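Local coordinates for D-glucosaminate-6-phosphate ammonia lyase (Salmonella typhimurium, PDB 7LCE), which is a pyridoxal-phosphate enzyme of the L-seryl-tRNA selenium transferase family, with an aminotransferase-type fold, a covalently held cofactor and an assembly of eight chains, at residues A[13-18]-A[350-355]; A[143-148]-A[173-178]; A[151-156]-A[182-187]; A[215-220]-A[255-260]; A[320-325]-A[358-363]. All coordinates share one frame; numbering follows the deposited sequence.

Interaction 1: residues A[13-18]-A[350-355]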
# COMPACT_ATOMS: atom_id res chain seq x y z
N LYS A 13 39.23 27.40 -37.04
CA LYS A 13 39.71 26.23 -37.75
C LYS A 13 40.36 25.28 -36.75
O LYS A 13 41.24 25.68 -35.98
CB LYS A 13 40.70 26.62 -38.84
CG LYS A 13 41.36 25.44 -39.53
CD LYS A 13 42.29 25.90 -40.65
CE LYS A 13 43.00 24.71 -41.27
NZ LYS A 13 42.03 23.73 -41.82
N VAL A 14 39.93 24.02 -36.75
CA VAL A 14 40.37 23.03 -35.77
C VAL A 14 41.28 22.03 -36.46
O VAL A 14 40.96 21.53 -37.54
CB VAL A 14 39.18 22.33 -35.11
CG1 VAL A 14 39.66 21.29 -34.11
CG2 VAL A 14 38.27 23.34 -34.43
N ILE A 15 42.41 21.73 -35.82
CA ILE A 15 43.32 20.67 -36.25
C ILE A 15 43.32 19.60 -35.17
O ILE A 15 43.74 19.86 -34.03
CB ILE A 15 44.74 21.20 -36.50
CG1 ILE A 15 44.72 22.32 -37.54
CG2 ILE A 15 45.65 20.07 -36.95
CD1 ILE A 15 46.10 22.82 -37.90
N ASN A 16 42.88 18.40 -35.52
CA ASN A 16 42.70 17.32 -34.56
C ASN A 16 43.92 16.41 -34.62
O ASN A 16 44.20 15.80 -35.65
CB ASN A 16 41.43 16.53 -34.85
CG ASN A 16 41.08 15.56 -33.75
OD1 ASN A 16 41.94 15.15 -32.96
ND2 ASN A 16 39.81 15.17 -33.68
N ALA A 17 44.61 16.28 -33.48
CA ALA A 17 45.74 15.37 -33.36
C ALA A 17 45.63 14.51 -32.11
O ALA A 17 46.61 13.85 -31.75
CB ALA A 17 47.06 16.15 -33.36
N CYS A 18 44.47 14.50 -31.45
CA CYS A 18 44.24 13.67 -30.28
C CYS A 18 43.55 12.36 -30.61
O CYS A 18 43.96 11.30 -30.14
CB CYS A 18 43.43 14.45 -29.24
SG CYS A 18 43.36 13.69 -27.60
N GLU A 350 45.98 16.71 -44.77
CA GLU A 350 47.17 17.11 -45.51
C GLU A 350 47.41 18.61 -45.36
O GLU A 350 46.50 19.42 -45.56
CB GLU A 350 47.03 16.73 -46.98
CG GLU A 350 47.21 15.24 -47.23
CD GLU A 350 48.57 14.73 -46.78
OE1 GLU A 350 49.57 15.47 -46.95
OE2 GLU A 350 48.64 13.61 -46.25
N GLY A 351 48.64 18.97 -45.02
CA GLY A 351 49.03 20.35 -44.82
C GLY A 351 48.89 20.83 -43.39
O GLY A 351 49.62 21.74 -42.98
N GLU A 352 47.98 20.24 -42.62
CA GLU A 352 47.80 20.65 -41.23
C GLU A 352 49.03 20.33 -40.38
O GLU A 352 49.28 21.02 -39.39
CB GLU A 352 46.54 19.99 -40.66
CG GLU A 352 45.28 20.33 -41.44
CD GLU A 352 44.01 19.84 -40.77
OE1 GLU A 352 44.06 18.81 -40.07
OE2 GLU A 352 42.96 20.49 -40.95
N MET A 353 49.80 19.31 -40.75
CA MET A 353 51.03 19.02 -40.02
C MET A 353 51.99 20.20 -40.08
O MET A 353 52.62 20.55 -39.07
CB MET A 353 51.70 17.76 -40.57
CG MET A 353 51.20 16.49 -39.93
SD MET A 353 51.72 16.40 -38.21
CE MET A 353 50.74 15.01 -37.62
N ALA A 354 52.11 20.84 -41.24
CA ALA A 354 52.98 22.01 -41.35
C ALA A 354 52.48 23.15 -40.48
O ALA A 354 53.28 23.91 -39.94
CB ALA A 354 53.07 22.45 -42.81
N LEU A 355 51.16 23.27 -40.34
CA LEU A 355 50.59 24.34 -39.52
C LEU A 355 50.92 24.13 -38.04
O LEU A 355 51.18 25.10 -37.32
CB LEU A 355 49.08 24.41 -39.73
CG LEU A 355 48.64 24.71 -41.16
CD1 LEU A 355 47.13 24.62 -41.30
CD2 LEU A 355 49.15 26.08 -41.59
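Lys13 reaches across to Glu352 in a salt bridge, NZ lying 3.5 Å from OE2, so the hydrogen bond within it is weak. The lysine gets there by running straight out from its strand, with CG anti to the backbone N (chi1 173°), until the last torsion (chi4 59°) bends NZ aside. The carboxylate has a second hold: OE1 accepts a hydrogen bond from the backbone N of Ala349, just ahead of the helix. Glu352 follows the N-cap residue Gly351, and a negative group at this end of a helix probably gains from the helix dipole.

The rest is mostly packing. Ile15 and Glu352 lie side by side, pointing opposite ways, and Ile15 CG2 touches both CB (3.8 Å) and OE1 (3.7 Å) of Glu352. The other branch of Ile15 carries CD1 over to Leu355, one helical turn on, where it meets CB at 3.8 Å. Leu355 CD1 also touches the aliphatic part of the lysine, 4.1 Å from Lys13 CE, with the two side chains at about a right angle.

In the fold, strand 13-17 pairs in parallel with strand 327-331 through backbone bonds to Ala328 and Tyr330, and helix 352-365 starts against the strand side that carries Lys13 and Ile15. Val14 and Asn16 point away from that helix and pack on Val45 and Phe44 of the second subunit.

Interaction 2: residues A[143-148]-A[173-178]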
# COMPACT_ATOMS: atom_id res chain seq x y z
N TRP A 143 29.10 -16.79 -10.31
CA TRP A 143 27.90 -17.05 -9.52
C TRP A 143 27.16 -15.77 -9.19
O TRP A 143 25.93 -15.79 -9.04
CB TRP A 143 28.26 -17.80 -8.23
CG TRP A 143 29.05 -17.02 -7.22
CD1 TRP A 143 30.40 -17.09 -7.02
CD2 TRP A 143 28.55 -16.07 -6.27
NE1 TRP A 143 30.77 -16.24 -6.00
CE2 TRP A 143 29.65 -15.60 -5.53
CE3 TRP A 143 27.27 -15.58 -5.98
CZ2 TRP A 143 29.51 -14.65 -4.51
CZ3 TRP A 143 27.14 -14.64 -4.97
CH2 TRP A 143 28.25 -14.19 -4.25
N GLN A 144 27.87 -14.65 -9.09
CA GLN A 144 27.20 -13.36 -8.94
C GLN A 144 26.39 -13.01 -10.18
O GLN A 144 25.29 -12.47 -10.08
CB GLN A 144 28.23 -12.26 -8.64
CG GLN A 144 28.79 -12.30 -7.23
CD GLN A 144 29.93 -11.32 -7.04
OE1 GLN A 144 30.71 -11.08 -7.96
NE2 GLN A 144 30.03 -10.75 -5.84
N LEU A 145 26.93 -13.32 -11.36
CA LEU A 145 26.18 -13.07 -12.59
C LEU A 145 24.94 -13.95 -12.67
O LEU A 145 23.88 -13.50 -13.12
CB LEU A 145 27.07 -13.32 -13.81
CG LEU A 145 26.40 -13.22 -15.18
CD1 LEU A 145 25.78 -11.84 -15.36
CD2 LEU A 145 27.39 -13.52 -16.29
N GLU A 146 25.05 -15.20 -12.22
CA GLU A 146 23.92 -16.11 -12.30
C GLU A 146 22.84 -15.78 -11.28
O GLU A 146 21.65 -16.00 -11.55
CB GLU A 146 24.40 -17.55 -12.12
CG GLU A 146 25.39 -17.99 -13.20
CD GLU A 146 25.92 -19.39 -12.97
OE1 GLU A 146 26.00 -19.82 -11.80
OE2 GLU A 146 26.26 -20.06 -13.97
N SER A 147 23.22 -15.23 -10.13
CA SER A 147 22.22 -14.90 -9.11
C SER A 147 21.36 -13.71 -9.52
O SER A 147 20.22 -13.59 -9.07
CB SER A 147 22.89 -14.63 -7.77
OG SER A 147 23.63 -15.76 -7.34
N ALA A 148 21.89 -12.82 -10.37
CA ALA A 148 21.14 -11.64 -10.78
C ALA A 148 20.01 -11.98 -11.74
O ALA A 148 19.10 -11.16 -11.92
CB ALA A 148 22.07 -10.61 -11.42
N ASP A 173 32.75 -14.68 -22.85
CA ASP A 173 32.26 -16.05 -22.89
C ASP A 173 31.31 -16.33 -21.73
O ASP A 173 30.30 -17.02 -21.90
CB ASP A 173 33.43 -17.03 -22.86
CG ASP A 173 34.33 -16.91 -24.08
OD1 ASP A 173 33.79 -16.72 -25.19
OD2 ASP A 173 35.56 -17.01 -23.92
N ASP A 174 31.61 -15.79 -20.55
CA ASP A 174 30.75 -16.00 -19.39
C ASP A 174 29.35 -15.45 -19.63
O ASP A 174 28.36 -16.09 -19.25
CB ASP A 174 31.38 -15.35 -18.15
CG ASP A 174 32.61 -16.09 -17.66
OD1 ASP A 174 32.56 -17.34 -17.58
OD2 ASP A 174 33.62 -15.42 -17.37
N PHE A 175 29.25 -14.28 -20.25
CA PHE A 175 27.93 -13.71 -20.53
C PHE A 175 27.16 -14.54 -21.55
O PHE A 175 25.96 -14.76 -21.39
CB PHE A 175 28.08 -12.27 -21.01
CG PHE A 175 28.09 -11.27 -19.89
CD1 PHE A 175 29.24 -11.06 -19.14
CD2 PHE A 175 26.95 -10.56 -19.56
CE1 PHE A 175 29.26 -10.16 -18.11
CE2 PHE A 175 26.96 -9.66 -18.53
CZ PHE A 175 28.11 -9.45 -17.80
N VAL A 176 27.84 -15.00 -22.61
CA VAL A 176 27.16 -15.80 -23.63
C VAL A 176 26.58 -17.07 -23.02
O VAL A 176 25.42 -17.43 -23.28
CB VAL A 176 28.13 -16.13 -24.79
CG1 VAL A 176 27.44 -17.02 -25.81
CG2 VAL A 176 28.63 -14.86 -25.44
N GLN A 177 27.37 -17.76 -22.19
CA GLN A 177 26.91 -19.01 -21.61
C GLN A 177 25.71 -18.79 -20.69
O GLN A 177 24.73 -19.54 -20.74
CB GLN A 177 28.05 -19.69 -20.85
CG GLN A 177 29.24 -20.06 -21.72
CD GLN A 177 30.36 -20.70 -20.93
OE1 GLN A 177 30.13 -21.35 -19.92
NE2 GLN A 177 31.60 -20.50 -21.39
N VAL A 178 25.77 -17.76 -19.85
CA VAL A 178 24.67 -17.48 -18.93
C VAL A 178 23.44 -17.02 -19.70
O VAL A 178 22.31 -17.42 -19.38
CB VAL A 178 25.10 -16.45 -17.87
CG1 VAL A 178 23.92 -16.07 -17.00
CG2 VAL A 178 26.23 -17.01 -17.03
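Leu145 and Phe175 join two helices that lie on one face of the large mixed sheet, in the alpha/beta sandwich of this aminotransferase-like fold. Helix 142-147 leads into strand 153-159 and helix 172-181 follows it, and both rest on Leu156 of that strand. The short segments run roughly the same way, 36° apart, with axes 10.7 Å from each other, and Leu145, Phe175 and Val178 fill the space between them.

The aromatic part is a CH-pi contact. Leu145 has CG anti to the backbone N (chi1 175°), which sends it toward the second helix. Its CD2 stands over the middle of the Phe175 ring, 4.1 Å from the centroid and only 6° off the normal, while CD1 reaches the rim at CE2. Phe175 also stacks edge-to-face with Tyr158 of strand 153-159.

Aliphatic packing completes the interface. Leu145 and Val178 pass alongside with their tips reversed, Leu145 CD2 lying 3.8 Å from Val178 CG2. The same valine methyl receives Glu146 CG at 4.0 Å, at the exposed border of the contact.

No hydrogen bond links the two segments themselves, but Arg142, one residue before the first, hydrogen-bonds to Gln177 of the second helix. Trp143 turns outward to a cation-pi contact with Arg90 of the third subunit. Its carbonyl O takes two donors from opposite faces of the carbonyl plane: the backbone N of Ser147 and, at 2.9 Å, Ser147 OG.

Interaction 3: residues A[151-156]-A[182-187]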
# COMPACT_ATOMS: atom_id res chain seq x y z
N GLU A 151 13.01 -13.90 -13.03
CA GLU A 151 11.92 -13.80 -13.99
C GLU A 151 11.67 -12.38 -14.47
O GLU A 151 10.99 -12.19 -15.48
CB GLU A 151 10.63 -14.37 -13.39
CG GLU A 151 10.05 -13.56 -12.24
CD GLU A 151 10.74 -13.82 -10.92
OE1 GLU A 151 11.64 -14.69 -10.87
OE2 GLU A 151 10.39 -13.16 -9.92
N LYS A 152 12.21 -11.38 -13.77
CA LYS A 152 12.10 -9.99 -14.20
C LYS A 152 13.24 -9.56 -15.11
O LYS A 152 13.18 -8.46 -15.67
CB LYS A 152 12.04 -9.06 -12.98
CG LYS A 152 10.68 -9.00 -12.30
CD LYS A 152 9.61 -8.45 -13.24
CE LYS A 152 8.38 -8.01 -12.46
NZ LYS A 152 7.28 -7.52 -13.34
N THR A 153 14.27 -10.39 -15.27
CA THR A 153 15.41 -10.03 -16.10
C THR A 153 15.01 -10.03 -17.57
O THR A 153 14.34 -10.95 -18.04
CB THR A 153 16.57 -11.00 -15.87
OG1 THR A 153 16.95 -10.98 -14.49
CG2 THR A 153 17.76 -10.61 -16.72
N ALA A 154 15.41 -8.98 -18.29
CA ALA A 154 15.08 -8.84 -19.70
C ALA A 154 16.25 -9.05 -20.64
O ALA A 154 16.04 -9.49 -21.77
CB ALA A 154 14.47 -7.46 -19.97
N ALA A 155 17.47 -8.74 -20.21
CA ALA A 155 18.65 -8.89 -21.06
C ALA A 155 19.90 -8.80 -20.20
O ALA A 155 19.87 -8.31 -19.07
CB ALA A 155 18.68 -7.83 -22.16
N LEU A 156 21.01 -9.27 -20.77
CA LEU A 156 22.34 -9.08 -20.20
C LEU A 156 23.11 -8.11 -21.08
O LEU A 156 22.98 -8.12 -22.31
CB LEU A 156 23.10 -10.41 -20.11
CG LEU A 156 22.73 -11.41 -19.01
CD1 LEU A 156 21.40 -12.08 -19.30
CD2 LEU A 156 23.83 -12.45 -18.85
N ASN A 182 19.57 -19.13 -19.95
CA ASN A 182 18.28 -18.62 -19.48
C ASN A 182 17.39 -18.14 -20.62
O ASN A 182 16.33 -17.55 -20.36
CB ASN A 182 18.49 -17.48 -18.47
CG ASN A 182 19.05 -17.97 -17.15
OD1 ASN A 182 18.30 -18.29 -16.23
ND2 ASN A 182 20.38 -18.03 -17.05
N HIS A 183 17.79 -18.38 -21.87
CA HIS A 183 17.06 -17.92 -23.05
C HIS A 183 16.76 -16.42 -22.95
O HIS A 183 15.64 -15.96 -23.18
CB HIS A 183 15.79 -18.74 -23.27
CG HIS A 183 16.06 -20.14 -23.72
ND1 HIS A 183 16.71 -20.42 -24.91
CD2 HIS A 183 15.79 -21.33 -23.15
CE1 HIS A 183 16.82 -21.73 -25.04
NE2 HIS A 183 16.27 -22.31 -23.99
N LEU A 184 17.79 -15.66 -22.60
CA LEU A 184 17.75 -14.22 -22.57
C LEU A 184 18.70 -13.65 -23.61
O LEU A 184 19.76 -14.22 -23.88
CB LEU A 184 18.15 -13.70 -21.18
CG LEU A 184 17.23 -14.11 -20.04
CD1 LEU A 184 17.77 -13.58 -18.72
CD2 LEU A 184 15.81 -13.61 -20.29
N PRO A 185 18.35 -12.52 -24.22
CA PRO A 185 19.24 -11.93 -25.22
C PRO A 185 20.44 -11.26 -24.57
O PRO A 185 20.32 -10.63 -23.51
CB PRO A 185 18.35 -10.91 -25.94
CG PRO A 185 17.35 -10.52 -24.90
CD PRO A 185 17.09 -11.76 -24.09
N LEU A 186 21.60 -11.41 -25.20
CA LEU A 186 22.82 -10.77 -24.75
C LEU A 186 23.10 -9.55 -25.62
O LEU A 186 23.16 -9.67 -26.85
CB LEU A 186 24.01 -11.73 -24.80
CG LEU A 186 25.37 -11.07 -24.53
CD1 LEU A 186 25.39 -10.42 -23.16
CD2 LEU A 186 26.50 -12.07 -24.68
N ILE A 187 23.27 -8.40 -24.99
CA ILE A 187 23.51 -7.14 -25.68
C ILE A 187 24.95 -6.72 -25.41
O ILE A 187 25.40 -6.74 -24.26
CB ILE A 187 22.52 -6.05 -25.21
CG1 ILE A 187 21.08 -6.54 -25.41
CG2 ILE A 187 22.75 -4.75 -25.97
CD1 ILE A 187 20.04 -5.55 -24.95
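Leu184 meets Thr153 and Leu156 because its CG stands anti to the carbonyl carbon and the chain then runs straight on (chi2 177°), carrying CD1 across to the other segment. Thr153 answers with CG2, anti to its own backbone N, and the two methyls come to 3.6 Å; the side chains cross at about a right angle. OG1 of the threonine is turned to another partner, the backbone N of Asn150. Leu156 offers CD1 to the same Leu184 methyl at 4.0 Å. In Leu186, chi1 172° sets CG anti to the backbone N and chi2 59° then places CD1, 3.8 Å from Leu156 CB.

Here the backbones begin to pair as parallel strands, Leu156 being bridged to Leu186. Leu156 N donates to Pro185 O at 3.1 Å, and Leu156 O accepts from Ile187 N at 2.7 Å, so one residue bonds on both sides of its partner. This is the opening of the strand pair in the beta-alpha-beta unit 153-159, 172-181, 186-189. Leu156 and Leu186 lie on the sheet face covered by Phe175 of the connecting helix. Ala155 CB meets Ile187 CD1 at 3.9 Å, next to helix 73-86, whose Ala84 and Ala80 pack against this pair of residues.

Proline has no N-H to give, so at Pro185 the link rests on its carbonyl, while its ring carbon CD faces Ala154 O. The chemistry thus changes along the contact: at the Thr153 end it is side-chain packing alone, and at Leu156 two backbone hydrogen bonds are added to it.

Interaction 4: residues A[215-220]-A[255-260]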
# COMPACT_ATOMS: atom_id res chain seq x y z
N PHE A 215 34.35 4.22 -37.95
CA PHE A 215 34.46 4.09 -39.40
C PHE A 215 34.36 5.43 -40.12
O PHE A 215 34.14 5.46 -41.34
CB PHE A 215 33.40 3.12 -39.91
CG PHE A 215 33.29 1.88 -39.07
CD1 PHE A 215 34.27 0.90 -39.12
CD2 PHE A 215 32.22 1.70 -38.21
CE1 PHE A 215 34.18 -0.24 -38.35
CE2 PHE A 215 32.12 0.56 -37.43
CZ PHE A 215 33.10 -0.40 -37.49
N ASN A 216 34.54 6.54 -39.40
CA ASN A 216 34.55 7.89 -39.97
C ASN A 216 33.38 8.11 -40.92
O ASN A 216 33.53 8.46 -42.09
CB ASN A 216 35.89 8.16 -40.67
CG ASN A 216 37.02 8.37 -39.70
OD1 ASN A 216 37.67 7.41 -39.27
ND2 ASN A 216 37.26 9.62 -39.33
N ALA A 217 32.18 7.89 -40.39
CA ALA A 217 30.94 7.98 -41.13
C ALA A 217 30.15 9.21 -40.68
O ALA A 217 30.40 9.77 -39.61
CB ALA A 217 30.08 6.73 -40.90
N PRO A 218 29.19 9.67 -41.49
CA PRO A 218 28.24 10.66 -40.99
C PRO A 218 27.49 10.09 -39.80
O PRO A 218 27.43 8.88 -39.60
CB PRO A 218 27.31 10.91 -42.18
CG PRO A 218 27.48 9.71 -43.05
CD PRO A 218 28.92 9.32 -42.90
N THR A 219 26.94 10.99 -38.99
CA THR A 219 26.34 10.64 -37.70
C THR A 219 25.41 9.44 -37.82
O THR A 219 24.32 9.54 -38.39
CB THR A 219 25.58 11.83 -37.13
OG1 THR A 219 26.46 12.95 -37.09
CG2 THR A 219 25.08 11.51 -35.73
N SER A 220 25.84 8.30 -37.29
CA SER A 220 25.13 7.05 -37.50
C SER A 220 25.62 6.02 -36.50
O SER A 220 26.65 6.19 -35.84
CB SER A 220 25.33 6.53 -38.93
OG SER A 220 26.70 6.31 -39.19
N VAL A 255 26.66 3.03 -45.02
CA VAL A 255 26.97 1.90 -45.88
C VAL A 255 28.17 2.21 -46.76
O VAL A 255 29.08 1.39 -46.92
CB VAL A 255 25.74 1.50 -46.71
CG1 VAL A 255 26.08 0.34 -47.65
CG2 VAL A 255 24.59 1.13 -45.79
N TYR A 256 28.20 3.41 -47.35
CA TYR A 256 29.33 3.79 -48.19
C TYR A 256 30.58 4.03 -47.36
O TYR A 256 31.70 3.86 -47.87
CB TYR A 256 28.99 5.01 -49.05
CG TYR A 256 28.29 4.64 -50.34
CD1 TYR A 256 26.95 4.29 -50.36
CD2 TYR A 256 28.99 4.62 -51.54
CE1 TYR A 256 26.32 3.94 -51.55
CE2 TYR A 256 28.38 4.27 -52.72
CZ TYR A 256 27.04 3.93 -52.72
OH TYR A 256 26.43 3.59 -53.91
N ALA A 257 30.42 4.43 -46.10
CA ALA A 257 31.58 4.56 -45.23
C ALA A 257 32.14 3.20 -44.84
O ALA A 257 33.36 3.06 -44.66
CB ALA A 257 31.22 5.36 -43.98
N LEU A 258 31.27 2.19 -44.71
CA LEU A 258 31.74 0.84 -44.41
C LEU A 258 32.54 0.26 -45.57
O LEU A 258 33.56 -0.40 -45.36
CB LEU A 258 30.56 -0.06 -44.07
CG LEU A 258 29.96 0.15 -42.67
CD1 LEU A 258 28.82 -0.82 -42.44
CD2 LEU A 258 31.04 -0.02 -41.61
N GLU A 259 32.09 0.49 -46.81
CA GLU A 259 32.85 0.01 -47.96
C GLU A 259 34.16 0.77 -48.11
O GLU A 259 35.18 0.19 -48.50
CB GLU A 259 32.01 0.12 -49.24
CG GLU A 259 32.67 -0.47 -50.47
CD GLU A 259 32.95 -1.96 -50.33
OE1 GLU A 259 32.13 -2.66 -49.69
OE2 GLU A 259 33.98 -2.43 -50.85
N ASN A 260 34.15 2.08 -47.81
CA ASN A 260 35.39 2.85 -47.86
C ASN A 260 36.37 2.39 -46.80
O ASN A 260 37.59 2.52 -46.98
CB ASN A 260 35.08 4.34 -47.69
CG ASN A 260 36.24 5.23 -48.08
OD1 ASN A 260 37.08 5.57 -47.25
ND2 ASN A 260 36.30 5.60 -49.36
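Ala217 and Ala257 form the tight part of this contact: their CB atoms are 3.6 Å apart, and with so little side chain between them the loop backbone comes close to the helix, the two CA atoms lying 5.4 Å from each other. The carbonyl O of Phe215 lies 3.9 Å from the same Ala257 CB. Beside this pair, Leu258, its CG anti to the carbonyl carbon and beside the backbone N (chi1 -76°), lays CD2 over one face of the Phe215 ring in a CH-pi contact. The methyl is 4.0 Å from the ring centroid and 17° off the normal, displaced toward the CG end, where it approaches CG itself at 3.9 Å. Phe215 is further gripped by Tyr261, edge-to-face.

In this pyridoxal-phosphate fold the loop follows strand 206-210 and carries Lys213, the residue modified by the cofactor, two positions before Phe215. Helix 248-262 therefore packs directly beside the segment that leaves the cofactor lysine.

The looser side has few contacts between the segments, and no hydrogen bond joins them. Asn216, partly exposed, only grazes the helix: its backbone O is 4.3 Å from Ala257 CB, while its OD1 is taken up by Lys20 NZ. Thr219, also partly exposed, turns to the second subunit and hydrogen-bonds through OG1 to Glu249 of that chain. The bond from Ser220 OG to Pro218 O, 2.7 Å long, is instead buried within the loop, away from the helix segment.

Interaction 5: residues A[320-325]-A[358-363]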
# COMPACT_ATOMS: atom_id res chain seq x y z
N ALA A 320 48.14 24.11 -23.96
CA ALA A 320 47.08 25.10 -23.83
C ALA A 320 47.16 26.14 -24.94
O ALA A 320 46.14 26.54 -25.50
CB ALA A 320 47.14 25.77 -22.46
N GLN A 321 48.37 26.61 -25.27
CA GLN A 321 48.52 27.58 -26.34
C GLN A 321 48.25 26.98 -27.71
O GLN A 321 47.92 27.72 -28.65
CB GLN A 321 49.90 28.22 -26.30
CG GLN A 321 50.12 29.10 -25.07
CD GLN A 321 51.39 29.92 -25.15
OE1 GLN A 321 51.95 30.11 -26.23
NE2 GLN A 321 51.84 30.43 -24.01
N LEU A 322 48.39 25.66 -27.86
CA LEU A 322 47.99 25.02 -29.11
C LEU A 322 46.48 25.08 -29.30
O LEU A 322 46.00 25.37 -30.40
CB LEU A 322 48.48 23.57 -29.13
CG LEU A 322 49.97 23.39 -29.35
CD1 LEU A 322 50.37 21.95 -29.11
CD2 LEU A 322 50.34 23.83 -30.75
N ARG A 323 45.71 24.81 -28.24
CA ARG A 323 44.26 24.87 -28.36
C ARG A 323 43.76 26.30 -28.42
O ARG A 323 42.87 26.62 -29.22
CB ARG A 323 43.60 24.15 -27.18
CG ARG A 323 43.87 22.66 -27.12
CD ARG A 323 43.21 22.06 -25.89
NE ARG A 323 43.68 22.71 -24.67
CZ ARG A 323 43.22 22.45 -23.45
NH1 ARG A 323 42.27 21.55 -23.25
NH2 ARG A 323 43.73 23.11 -22.42
N GLY A 324 44.30 27.18 -27.58
CA GLY A 324 43.79 28.54 -27.47
C GLY A 324 44.11 29.43 -28.65
O GLY A 324 43.46 30.47 -28.82
N GLY A 325 45.08 29.06 -29.47
CA GLY A 325 45.48 29.89 -30.59
C GLY A 325 44.36 30.10 -31.59
O GLY A 325 43.30 29.48 -31.53
N ALA A 358 54.37 25.31 -37.37
CA ALA A 358 54.42 26.77 -37.38
C ALA A 358 53.90 27.35 -36.07
O ALA A 358 54.49 28.29 -35.52
CB ALA A 358 53.62 27.31 -38.57
N ARG A 359 52.79 26.82 -35.56
CA ARG A 359 52.27 27.31 -34.28
C ARG A 359 53.24 26.99 -33.15
O ARG A 359 53.43 27.80 -32.24
CB ARG A 359 50.90 26.70 -33.99
CG ARG A 359 50.29 27.15 -32.67
CD ARG A 359 49.78 28.58 -32.77
NE ARG A 359 49.21 29.06 -31.52
CZ ARG A 359 49.79 29.94 -30.72
NH1 ARG A 359 50.96 30.48 -31.03
NH2 ARG A 359 49.18 30.30 -29.60
N LEU A 360 53.88 25.81 -33.20
CA LEU A 360 54.89 25.48 -32.21
C LEU A 360 56.07 26.44 -32.30
O LEU A 360 56.63 26.85 -31.28
CB LEU A 360 55.36 24.04 -32.38
CG LEU A 360 54.41 22.93 -31.92
CD1 LEU A 360 54.99 21.57 -32.27
CD2 LEU A 360 54.15 23.04 -30.43
N ARG A 361 56.46 26.79 -33.52
CA ARG A 361 57.55 27.75 -33.69
C ARG A 361 57.14 29.13 -33.18
O ARG A 361 57.94 29.82 -32.53
CB ARG A 361 57.95 27.82 -35.16
CG ARG A 361 59.28 28.50 -35.42
CD ARG A 361 59.68 28.42 -36.88
NE ARG A 361 59.81 27.06 -37.37
CZ ARG A 361 58.97 26.48 -38.22
NH1 ARG A 361 57.90 27.12 -38.67
NH2 ARG A 361 59.21 25.24 -38.63
N GLU A 362 55.90 29.55 -33.46
CA GLU A 362 55.42 30.84 -32.98
C GLU A 362 55.36 30.87 -31.45
O GLU A 362 55.70 31.89 -30.84
CB GLU A 362 54.05 31.15 -33.57
CG GLU A 362 53.51 32.53 -33.20
CD GLU A 362 52.13 32.80 -33.76
OE1 GLU A 362 51.43 31.82 -34.12
OE2 GLU A 362 51.75 33.98 -33.86
N ILE A 363 54.91 29.78 -30.83
CA ILE A 363 54.86 29.71 -29.37
C ILE A 363 56.27 29.84 -28.80
O ILE A 363 56.47 30.46 -27.75
CB ILE A 363 54.18 28.41 -28.92
CG1 ILE A 363 52.68 28.45 -29.23
CG2 ILE A 363 54.40 28.16 -27.43
CD1 ILE A 363 52.00 27.11 -29.10
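Arg359 and Gln321 make the polar link between these two helices. Arg359 NH2 donates to the backbone O of Gln321 at 3.0 Å, but the bond is weak, with an N-H...acceptor angle of 126°. The arginine leaves its helix with CG anti to the backbone N and turns at the next torsion (chi2 74°), which starts the chain on its bent course. The guanidinium is also tied to its own helix by a salt bridge, NH1 to Glu362 OE1 at 3.4 Å, and Ile363 CG1 lies over one of its faces, displaced toward the rim. Gly325 CA comes to 3.9 Å from Arg359 NH2, oblique to the guanidinium. Gln321 O lies in the last turn of helix 315-324 and also takes a weak bond from Gly325 N; a positive group near this helix end is probably welcome.

Apolar contacts fill the rest. Leu322 CD2 touches three residues of the second helix: Arg359 CG at 3.8 Å, Leu360 CD2 at 3.9 Å, and Ile363 CD1. Leu322 and Arg359 run alongside in opposing senses, so the leucine methyl lies against the aliphatic part of the arginine.

Between the two kinds stands the Gln321 side chain, whose CB meets Ile363 CD1 at 3.7 Å and whose OE1 lies against Ile363 CG2, 3.4 Å away.

The helix segments are steeply crossed, at 119°, with axes 10.3 Å apart. Beneath them run two strands: Leu322 and Arg359 rest on Ile329 of strand 327-331, and Leu322 and Leu360 on Phe341 of strand 340-343.

The five contacts fall into two groups on opposite sides of the chain's centre, with one between. Interactions 2 and 3 share the large sheet: their centres are 10 Å apart, and Phe175 of the first packs on Leu156 and Leu186 of the second. Interactions 1 and 5, with centres 12 Å apart, both use helix 352-365, and lie about 46 to 52 Å from that pair, centre to centre. Interaction 4 sits nearer the middle, 22 Å from interaction 1 between centres, and its loop holds the cofactor-bearing Lys213 just upstream. Interactions 1 and 4 both touch the second subunit. A bound calcium ion lies about 6 Å from the Leu184 side chain of interaction 3.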